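Local coordinates for protein glycoside Hydrolase (Bacteroides uniformis, PDB 5TA0) that probably hydrolyses agarose-derived chains such as neoagarooctaose, as a glycoside hydrolase in the agarose-degrading pathway of a human gut bacterium, at residues 284-289 and 343-348; 290-295 and 452-457. All coordinates share one frame; numbering follows the deposited sequence.

Contact 1 of 2, residues 284-289 and 343-348; sequences DFPCKD and DWLRLK. With GAL (beta-D-galactopyranose), chain C.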
ATOM      1  N   ASP A 284      -6.113  -8.236   2.151  1.00  7.47           N
ATOM      2  CA  ASP A 284      -6.489  -9.588   1.730  1.00  7.75           C
ATOM      3  C   ASP A 284      -7.397 -10.182   2.800  1.00  8.10           C
ATOM      4  O   ASP A 284      -7.266  -9.874   3.984  1.00  7.99           O
ATOM      5  CB  ASP A 284      -5.243 -10.480   1.654  1.00  7.83           C
ATOM      6  CG  ASP A 284      -4.402 -10.260   0.390  1.00  7.49           C
ATOM      7  OD1 ASP A 284      -4.936  -9.812  -0.649  1.00  7.62           O
ATOM      8  OD2 ASP A 284      -3.205 -10.604   0.447  1.00  7.98           O
ATOM      9  N   PHE A 285      -8.290 -11.049   2.353  1.00  8.65           N
ATOM     10  CA  PHE A 285      -9.139 -11.851   3.261  1.00  8.98           C
ATOM     11  C   PHE A 285      -8.779 -13.342   3.130  1.00  9.14           C
ATOM     12  O   PHE A 285      -9.452 -14.096   2.409  1.00  9.78           O
ATOM     13  CB  PHE A 285     -10.640 -11.671   2.981  1.00  9.39           C
ATOM     14  CG  PHE A 285     -11.239 -10.322   3.321  1.00  9.68           C
ATOM     15  CD1 PHE A 285     -10.572  -9.316   3.991  1.00 10.10           C
ATOM     16  CD2 PHE A 285     -12.566 -10.096   2.981  1.00 10.75           C
ATOM     17  CE1 PHE A 285     -11.218  -8.122   4.304  1.00 10.03           C
ATOM     18  CE2 PHE A 285     -13.213  -8.909   3.268  1.00 10.77           C
ATOM     19  CZ  PHE A 285     -12.534  -7.925   3.945  1.00 10.77           C
ATOM     20  N   PRO A 286      -7.734 -13.802   3.826  1.00  8.99           N
ATOM     21  CA  PRO A 286      -7.362 -15.230   3.731  1.00  9.69           C
ATOM     22  C   PRO A 286      -8.309 -16.196   4.418  1.00 10.51           C
ATOM     23  O   PRO A 286      -8.217 -17.393   4.146  1.00 11.47           O
ATOM     24  CB  PRO A 286      -5.992 -15.276   4.397  1.00  9.48           C
ATOM     25  CG  PRO A 286      -6.024 -14.115   5.354  1.00  9.22           C
ATOM     26  CD  PRO A 286      -6.760 -13.044   4.634  1.00  9.08           C
ATOM     27  N   CYS A 287      -9.193 -15.719   5.274  1.00 10.71           N
ATOM     28  CA  CYS A 287     -10.038 -16.625   6.066  1.00 11.02           C
ATOM     29  C   CYS A 287     -11.264 -15.893   6.599  1.00 11.01           C
ATOM     30  O   CYS A 287     -11.303 -15.487   7.753  1.00 10.78           O
ATOM     31  CB  CYS A 287      -9.221 -17.236   7.201  1.00 12.03           C
ATOM     32  SG  CYS A 287      -8.384 -16.063   8.275  1.00 13.22           S
ATOM     33  N   LYS A 288     -12.231 -15.692   5.714  1.00 12.33           N
ATOM     34  CA  LYS A 288     -13.501 -15.068   6.079  1.00 13.99           C
ATOM     35  C   LYS A 288     -14.578 -16.128   5.952  1.00 15.35           C
ATOM     36  O   LYS A 288     -15.019 -16.455   4.841  1.00 15.50           O
ATOM     37  CB  LYS A 288     -13.810 -13.861   5.199  1.00 15.28           C
ATOM     38  CG  LYS A 288     -15.044 -13.089   5.648  1.00 17.05           C
ATOM     39  CD  LYS A 288     -15.248 -11.837   4.828  1.00 19.02           C
ATOM     40  CE  LYS A 288     -16.408 -11.010   5.334  1.00 21.70           C
ATOM     41  NZ  LYS A 288     -17.722 -11.651   5.071  1.00 23.21           N
ATOM     42  N   ASP A 289     -14.958 -16.692   7.094  1.00 17.23           N
ATOM     43  CA  ASP A 289     -15.885 -17.841   7.138  1.00 19.43           C
ATOM     44  C   ASP A 289     -15.398 -18.961   6.202  1.00 19.39           C
ATOM     45  O   ASP A 289     -16.185 -19.518   5.412  1.00 20.18           O
ATOM     46  CB  ASP A 289     -17.317 -17.419   6.778  1.00 22.28           C
ATOM     47  CG  ASP A 289     -17.874 -16.359   7.707  1.00 25.14           C
ATOM     48  OD1 ASP A 289     -17.761 -16.510   8.946  1.00 28.26           O
ATOM     49  OD2 ASP A 289     -18.453 -15.382   7.188  1.00 30.26           O
ATOM     50  N   ASP A 343       0.146 -14.489  12.502  1.00  8.08           N
ATOM     51  CA  ASP A 343       1.200 -13.588  11.995  1.00  8.33           C
ATOM     52  C   ASP A 343       1.640 -13.976  10.574  1.00  8.49           C
ATOM     53  O   ASP A 343       1.836 -13.088   9.733  1.00  8.38           O
ATOM     54  CB  ASP A 343       2.400 -13.544  12.918  1.00  8.26           C
ATOM     55  CG  ASP A 343       2.200 -12.727  14.181  1.00  8.51           C
ATOM     56  OD1 ASP A 343       1.198 -12.002  14.305  1.00  8.81           O
ATOM     57  OD2 ASP A 343       3.077 -12.853  15.070  1.00  9.30           O
ATOM     58  N   TRP A 344       1.786 -15.269  10.274  1.00  8.46           N
ATOM     59  CA  TRP A 344       2.104 -15.726   8.915  1.00  8.73           C
ATOM     60  C   TRP A 344       1.067 -15.229   7.900  1.00  8.34           C
ATOM     61  O   TRP A 344       1.408 -14.742   6.812  1.00  8.17           O
ATOM     62  CB  TRP A 344       2.221 -17.256   8.835  1.00  8.98           C
ATOM     63  CG  TRP A 344       2.161 -17.789   7.450  1.00  9.30           C
ATOM     64  CD1 TRP A 344       1.125 -18.462   6.869  1.00  9.26           C
ATOM     65  CD2 TRP A 344       3.138 -17.613   6.416  1.00  9.84           C
ATOM     66  NE1 TRP A 344       1.407 -18.755   5.568  1.00  9.77           N
ATOM     67  CE2 TRP A 344       2.636 -18.240   5.255  1.00  9.69           C
ATOM     68  CE3 TRP A 344       4.395 -16.993   6.359  1.00 10.13           C
ATOM     69  CZ2 TRP A 344       3.353 -18.282   4.054  1.00 10.11           C
ATOM     70  CZ3 TRP A 344       5.095 -17.014   5.143  1.00 10.59           C
ATOM     71  CH2 TRP A 344       4.569 -17.658   4.018  1.00 10.40           C
ATOM     72  N   LEU A 345      -0.208 -15.287   8.272  1.00  8.12           N
ATOM     73  CA  LEU A 345      -1.260 -14.804   7.376  1.00  8.33           C
ATOM     74  C   LEU A 345      -1.028 -13.349   7.002  1.00  8.24           C
ATOM     75  O   LEU A 345      -1.194 -12.984   5.854  1.00  8.47           O
ATOM     76  CB  LEU A 345      -2.651 -14.987   7.974  1.00  9.18           C
ATOM     77  CG  LEU A 345      -3.083 -16.449   8.193  1.00  9.42           C
ATOM     78  CD1 LEU A 345      -4.470 -16.436   8.802  1.00 10.27           C
ATOM     79  CD2 LEU A 345      -3.084 -17.273   6.916  1.00  9.82           C
ATOM     80  N   ARG A 346      -0.586 -12.563   7.972  1.00  7.93           N
ATOM     81  CA  ARG A 346      -0.263 -11.150   7.704  1.00  7.99           C
ATOM     82  C   ARG A 346       1.023 -11.029   6.879  1.00  7.83           C
ATOM     83  O   ARG A 346       1.082 -10.235   5.917  1.00  7.90           O
ATOM     84  CB  ARG A 346      -0.121 -10.390   9.021  1.00  8.55           C
ATOM     85  CG  ARG A 346      -1.363 -10.436   9.902  1.00  9.77           C
ATOM     86  CD  ARG A 346      -1.186  -9.503  11.087  1.00 10.37           C
ATOM     87  NE  ARG A 346      -1.371  -8.130  10.655  1.00 11.88           N
ATOM     88  CZ  ARG A 346      -2.562  -7.577  10.420  1.00 12.04           C
ATOM     89  NH1 ARG A 346      -2.657  -6.333   9.960  1.00 12.61           N
ATOM     90  NH2 ARG A 346      -3.686  -8.242  10.664  1.00 13.00           N
ATOM     91  N   LEU A 347       2.035 -11.782   7.253  1.00  7.50           N
ATOM     92  CA  LEU A 347       3.343 -11.728   6.567  1.00  7.58           C
ATOM     93  C   LEU A 347       3.211 -11.958   5.070  1.00  7.94           C
ATOM     94  O   LEU A 347       3.801 -11.234   4.235  1.00  8.03           O
ATOM     95  CB  LEU A 347       4.341 -12.732   7.171  1.00  7.67           C
ATOM     96  CG  LEU A 347       4.910 -12.339   8.527  1.00  8.06           C
ATOM     97  CD1 LEU A 347       5.556 -13.549   9.180  1.00  8.25           C
ATOM     98  CD2 LEU A 347       5.899 -11.188   8.407  1.00  7.92           C
ATOM     99  N   LYS A 348       2.493 -13.012   4.684  1.00  8.04           N
ATOM    100  CA  LYS A 348       2.475 -13.378   3.254  1.00  8.82           C
ATOM    101  C   LYS A 348       1.752 -12.339   2.418  1.00  8.27           C
ATOM    102  O   LYS A 348       2.127 -12.082   1.280  1.00  8.80           O
ATOM    103  CB  LYS A 348       1.936 -14.798   3.027  1.00  9.33           C
ATOM    104  CG  LYS A 348       0.477 -15.008   3.323  1.00  9.97           C
ATOM    105  CD  LYS A 348       0.106 -16.488   3.206  1.00 10.76           C
ATOM    106  CE  LYS A 348      -1.308 -16.810   3.634  1.00 11.27           C
ATOM    107  NZ  LYS A 348      -2.325 -16.426   2.618  1.00 10.81           N
TER
HETATM  108  C1  GAL C   1     -16.853  -8.192   8.494  1.00 22.38           C
HETATM  109  C2  GAL C   1     -15.798  -7.618   9.416  1.00 21.70           C
HETATM  110  C3  GAL C   1     -15.390  -6.211   8.990  1.00 20.38           C
HETATM  111  C4  GAL C   1     -15.056  -6.174   7.504  1.00 19.86           C
HETATM  112  C5  GAL C   1     -16.216  -6.755   6.707  1.00 21.07           C
HETATM  113  C6  GAL C   1     -15.967  -6.680   5.213  1.00 21.53           C
HETATM  114  O1  GAL C   1     -17.153  -9.564   8.814  1.00 25.69           O
HETATM  115  O2  GAL C   1     -16.283  -7.538  10.754  1.00 24.04           O
HETATM  116  O3  GAL C   1     -14.285  -5.854   9.826  1.00 20.87           O
HETATM  117  O4  GAL C   1     -13.873  -6.938   7.226  1.00 17.90           O
HETATM  118  O5  GAL C   1     -16.400  -8.113   7.133  1.00 22.45           O
HETATM  119  O6  GAL C   1     -17.093  -7.200   4.503  1.00 22.75           O
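Pro286 and Cys287 pack against Leu345 in a small, buried apolar contact. It joins the end of barrel strand 277-285, where the chain turns a corner, to helix 340-358, which follows the next strand of the parallel sheet, 321-326. On the helix side, Leu345 does most of the touching by forking its two methyls over the corner. CD1 meets Cys287 SG at 4.0 Å, and CD2 reaches Pro286 CB at 4.3 Å. Cys287 helps by its rotation: at chi1 54° the sulfur sits between its own backbone N and carbonyl carbon and is carried toward the helix.

One turn further on, the extended chain of Lys348 bends at its last torsion (chi4 77°), and NZ comes within 4.2 Å of Pro286 CB. The ammonium is paired with Glu506 in a salt bridge; against the proline it only packs. At its root, Lys348 CB lies 3.9 Å above one face of the Trp344 ring, nearer the ring's edge than its centre. Asp284 ties the strand to the same helix through OD2, bonded to Ser349 OG, while its OD1 takes the backbone N of both Arg295 and Lys296.

Two neighbours along the strand side serve the sugar instead. Lys288 CE lies 3.4 Å from O5 of a bound galactose, and Phe285 CZ lies 3.7 Å from its O4. The Phe285 ring also packs edge-to-face with His331, whose NE2 is hydrogen-bonded to that galactose. Sugar contacts at the carboxyl end of a strand, with a helix packed behind, are the arrangement of a beta/alpha-barrel glycoside hydrolase pocket.

Contact 2 of 2, residues 290-295 and 452-457; sequences GKQMYR and LDFKPV. With EDO (1,2-ethanediol), chain U.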
ATOM      1  N   GLY A 290     -14.099 -19.254   6.259  1.00 18.42           N
ATOM      2  CA  GLY A 290     -13.476 -20.299   5.464  1.00 18.47           C
ATOM      3  C   GLY A 290     -13.191 -19.965   4.003  1.00 18.37           C
ATOM      4  O   GLY A 290     -12.655 -20.809   3.281  1.00 20.67           O
ATOM      5  N   LYS A 291     -13.503 -18.739   3.588  1.00 18.00           N
ATOM      6  CA  LYS A 291     -13.293 -18.297   2.213  1.00 17.31           C
ATOM      7  C   LYS A 291     -12.011 -17.475   2.082  1.00 15.47           C
ATOM      8  O   LYS A 291     -11.582 -16.793   3.042  1.00 14.64           O
ATOM      9  CB  LYS A 291     -14.466 -17.458   1.733  1.00 19.28           C
ATOM     10  CG  LYS A 291     -15.829 -18.132   1.871  1.00 22.04           C
ATOM     11  CD  LYS A 291     -16.022 -19.222   0.844  1.00 25.25           C
ATOM     12  CE  LYS A 291     -17.404 -19.868   0.967  1.00 27.63           C
ATOM     13  NZ  LYS A 291     -17.382 -21.237   0.389  1.00 29.72           N
ATOM     14  N   GLN A 292     -11.370 -17.598   0.916  0.50 14.27           N
ATOM     15  CA  GLN A 292     -10.100 -16.916   0.596  0.50 13.60           C
ATOM     16  C   GLN A 292     -10.308 -15.908  -0.525  0.50 13.03           C
ATOM     17  O   GLN A 292     -10.407 -16.288  -1.695  0.50 12.87           O
ATOM     18  CB  GLN A 292      -9.032 -17.927   0.162  0.50 13.91           C
ATOM     19  CG  GLN A 292      -8.165 -18.493   1.282  0.50 14.36           C
ATOM     20  CD  GLN A 292      -7.155 -19.532   0.818  0.50 13.92           C
ATOM     21  OE1 GLN A 292      -5.963 -19.242   0.615  0.50 12.21           O
ATOM     22  NE2 GLN A 292      -7.621 -20.763   0.652  0.50 15.11           N
ATOM     23  N   MET A 293     -10.381 -14.625  -0.164  0.50 12.30           N
ATOM     24  CA  MET A 293     -10.665 -13.556  -1.121  0.50 12.37           C
ATOM     25  C   MET A 293      -9.503 -12.574  -1.119  0.50 11.38           C
ATOM     26  O   MET A 293      -9.342 -11.759  -0.197  0.50 11.32           O
ATOM     27  CB  MET A 293     -11.973 -12.853  -0.785  0.50 13.53           C
ATOM     28  CG  MET A 293     -13.171 -13.772  -0.949  0.50 15.03           C
ATOM     29  SD  MET A 293     -14.679 -13.114  -0.238  0.50 17.70           S
ATOM     30  CE  MET A 293     -14.313 -13.458   1.468  0.50 17.13           C
ATOM     31  N   TYR A 294      -8.670 -12.688  -2.145  1.00 10.40           N
ATOM     32  CA  TYR A 294      -7.402 -11.954  -2.214  1.00  9.65           C
ATOM     33  C   TYR A 294      -7.464 -10.714  -3.072  1.00  9.32           C
ATOM     34  O   TYR A 294      -8.173 -10.662  -4.085  1.00 10.84           O
ATOM     35  CB  TYR A 294      -6.303 -12.873  -2.736  1.00  9.65           C
ATOM     36  CG  TYR A 294      -5.949 -13.926  -1.704  1.00  9.62           C
ATOM     37  CD1 TYR A 294      -5.366 -13.568  -0.496  1.00  9.59           C
ATOM     38  CD2 TYR A 294      -6.255 -15.269  -1.891  1.00 10.99           C
ATOM     39  CE1 TYR A 294      -5.082 -14.498   0.471  1.00 10.05           C
ATOM     40  CE2 TYR A 294      -5.959 -16.199  -0.921  1.00 10.86           C
ATOM     41  CZ  TYR A 294      -5.376 -15.827   0.252  1.00 10.42           C
ATOM     42  OH  TYR A 294      -5.073 -16.736   1.229  1.00 11.28           O
ATOM     43  N   ARG A 295      -6.723  -9.703  -2.629  1.00  8.41           N
ATOM     44  CA  ARG A 295      -6.363  -8.557  -3.446  1.00  8.03           C
ATOM     45  C   ARG A 295      -4.990  -8.780  -4.106  1.00  7.74           C
ATOM     46  O   ARG A 295      -4.771  -8.360  -5.256  1.00  7.36           O
ATOM     47  CB  ARG A 295      -6.321  -7.302  -2.597  1.00  7.93           C
ATOM     48  CG  ARG A 295      -7.658  -6.946  -1.963  1.00  7.74           C
ATOM     49  CD  ARG A 295      -7.602  -5.614  -1.250  1.00  7.65           C
ATOM     50  NE  ARG A 295      -8.859  -5.329  -0.580  1.00  8.02           N
ATOM     51  CZ  ARG A 295      -9.886  -4.649  -1.089  1.00  7.73           C
ATOM     52  NH1 ARG A 295      -9.844  -4.100  -2.303  1.00  7.94           N
ATOM     53  NH2 ARG A 295     -10.978  -4.515  -0.346  1.00  8.52           N
ATOM     54  N   LEU A 452       2.899 -15.966  -5.617  1.00  9.11           N
ATOM     55  CA  LEU A 452       1.446 -15.807  -5.523  1.00  9.46           C
ATOM     56  C   LEU A 452       0.689 -17.137  -5.658  1.00 10.38           C
ATOM     57  O   LEU A 452      -0.510 -17.181  -5.391  1.00 10.58           O
ATOM     58  CB  LEU A 452       0.938 -14.842  -6.592  1.00  9.30           C
ATOM     59  CG  LEU A 452       1.373 -13.383  -6.417  1.00  9.12           C
ATOM     60  CD1 LEU A 452       1.105 -12.635  -7.707  1.00  9.67           C
ATOM     61  CD2 LEU A 452       0.665 -12.697  -5.234  1.00  9.48           C
ATOM     62  N   ASP A 453       1.377 -18.213  -6.051  1.00 10.79           N
ATOM     63  CA  ASP A 453       0.730 -19.523  -6.182  1.00 12.17           C
ATOM     64  C   ASP A 453       0.603 -20.191  -4.808  1.00 12.69           C
ATOM     65  O   ASP A 453       1.279 -19.838  -3.840  1.00 11.92           O
ATOM     66  CB  ASP A 453       1.521 -20.401  -7.168  1.00 12.34           C
ATOM     67  CG  ASP A 453       0.671 -21.475  -7.856  1.00 13.90           C
ATOM     68  OD1 ASP A 453      -0.526 -21.648  -7.523  1.00 14.87           O
ATOM     69  OD2 ASP A 453       1.256 -22.125  -8.737  1.00 15.62           O
ATOM     70  N   PHE A 454      -0.302 -21.173  -4.755  1.00 13.60           N
ATOM     71  CA  PHE A 454      -0.659 -21.911  -3.541  1.00 14.94           C
ATOM     72  C   PHE A 454      -0.006 -23.296  -3.487  1.00 14.94           C
ATOM     73  O   PHE A 454      -0.526 -24.229  -2.852  1.00 15.17           O
ATOM     74  CB  PHE A 454      -2.181 -21.983  -3.440  1.00 16.70           C
ATOM     75  CG  PHE A 454      -2.800 -20.635  -3.439  1.00 18.54           C
ATOM     76  CD1 PHE A 454      -2.824 -19.875  -2.285  1.00 19.39           C
ATOM     77  CD2 PHE A 454      -3.228 -20.083  -4.608  1.00 20.72           C
ATOM     78  CE1 PHE A 454      -3.348 -18.597  -2.291  1.00 20.10           C
ATOM     79  CE2 PHE A 454      -3.740 -18.812  -4.635  1.00 22.14           C
ATOM     80  CZ  PHE A 454      -3.805 -18.068  -3.471  1.00 19.93           C
ATOM     81  N   LYS A 455       1.159 -23.400  -4.109  1.00 14.51           N
ATOM     82  CA  LYS A 455       2.013 -24.566  -4.031  1.00 14.91           C
ATOM     83  C   LYS A 455       3.440 -24.088  -4.215  1.00 14.67           C
ATOM     84  O   LYS A 455       3.650 -22.958  -4.681  1.00 13.63           O
ATOM     85  CB  LYS A 455       1.668 -25.579  -5.128  1.00 16.05           C
ATOM     86  CG  LYS A 455       1.739 -25.048  -6.539  1.00 17.63           C
ATOM     87  CD  LYS A 455       1.382 -26.147  -7.549  1.00 19.46           C
ATOM     88  CE  LYS A 455       1.483 -25.648  -8.984  1.00 21.55           C
ATOM     89  NZ  LYS A 455       0.344 -24.786  -9.409  1.00 23.92           N
ATOM     90  N   PRO A 456       4.418 -24.938  -3.881  1.00 14.06           N
ATOM     91  CA  PRO A 456       5.818 -24.584  -4.130  1.00 14.13           C
ATOM     92  C   PRO A 456       6.099 -24.476  -5.617  1.00 14.77           C
ATOM     93  O   PRO A 456       5.416 -25.124  -6.416  1.00 14.53           O
ATOM     94  CB  PRO A 456       6.593 -25.735  -3.492  1.00 14.81           C
ATOM     95  CG  PRO A 456       5.645 -26.327  -2.491  1.00 14.97           C
ATOM     96  CD  PRO A 456       4.311 -26.199  -3.115  1.00 15.00           C
ATOM     97  N   VAL A 457       7.059 -23.624  -5.987  1.00 14.25           N
ATOM     98  CA  VAL A 457       7.435 -23.401  -7.371  1.00 14.50           C
ATOM     99  C   VAL A 457       8.959 -23.559  -7.466  1.00 14.67           C
ATOM    100  O   VAL A 457       9.732 -22.920  -6.731  1.00 14.12           O
ATOM    101  CB  VAL A 457       6.973 -22.007  -7.864  1.00 14.38           C
ATOM    102  CG1 VAL A 457       7.422 -21.757  -9.300  1.00 14.80           C
ATOM    103  CG2 VAL A 457       5.465 -21.884  -7.772  1.00 14.53           C
TER
HETATM  104  C1  EDO U 718     -10.562  -9.373  -2.494  1.00 23.73           C
HETATM  105  O1  EDO U 718     -10.773  -8.403  -3.494  1.00 19.95           O
HETATM  106  C2  EDO U 718     -11.379  -9.037  -1.276  1.00 25.54           C
HETATM  107  O2  EDO U 718     -10.478  -9.068  -0.200  1.00 27.56           O
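Phe454, in the loop between strands 444-451 and 457-464 of the beta-sandwich, meets Tyr294, just past the short strand 291-293 of the sugar-binding barrel, so the contact belongs to the interface between these two parts of the protein. The two side chains come in from opposite sides and overlap only near their ends. Phe454 CE1 comes to 3.8 Å from Tyr294 CE2, but the centroids are 5.8 Å apart and the planes are inclined at 32°, an oblique pairing. Phe454 lies in the more exposed part of this interface, whereas Tyr294 is buried. Phe454's chi1 of -57° sets CG anti to its carbonyl carbon, and the ring reaches across to the barrel. The carbonyl of Leu452, from its own loop, lies over one face of the Phe454 ring, with the oxygen 3.7 Å above the plane and displaced from the ring centre.

On the barrel side, Tyr294 OH donates to Gln292 OE1 at 2.7 Å, in the amide plane and on a lone pair. Gln292 OE1 also approaches Phe454 CE1 at 4.0 Å, with the amide and ring planes 87° apart. Both contacts are those of one of two deposited Gln292 conformers. Lys296 adds a cation-pi contact to the Tyr294 ring, and Asp598 takes the backbone N of Gln292. Behind the tyrosine, an ethanediol molecule, probably from the crystallisation liquor, gives a hydrogen bond from O2 to Met293 O at 2.9 Å.

The sandwich loop is braced by its own aspartate. Phe454 N reaches Asp453 OD1 at 2.8 Å from above the carboxylate plane, while Lys455 NZ forms a salt bridge with Asp453 OD2 at 2.9 Å, arriving on the syn side.

Overall arrangement
The two contacts alternate along the chain: 284-289 runs straight into 290-295, then come 343-348 and finally 452-457. Their centres are about 10 Å apart, on the same side of the chain's centre. Strands 287-288 and 291-293 follow each other, and the backbone bond from Met293 N to Phe285 O (2.8 Å) ties the two first segments together. Contact 1 lies within the barrel, between a strand end and helix 340-358; contact 2 continues outward to the beta-sandwich. Glu506, the salt-bridge partner of Lys348, also touches Phe454. One continuous piece of chain, 284-295, thus lines the glycan pocket and reaches the neighbouring sandwich.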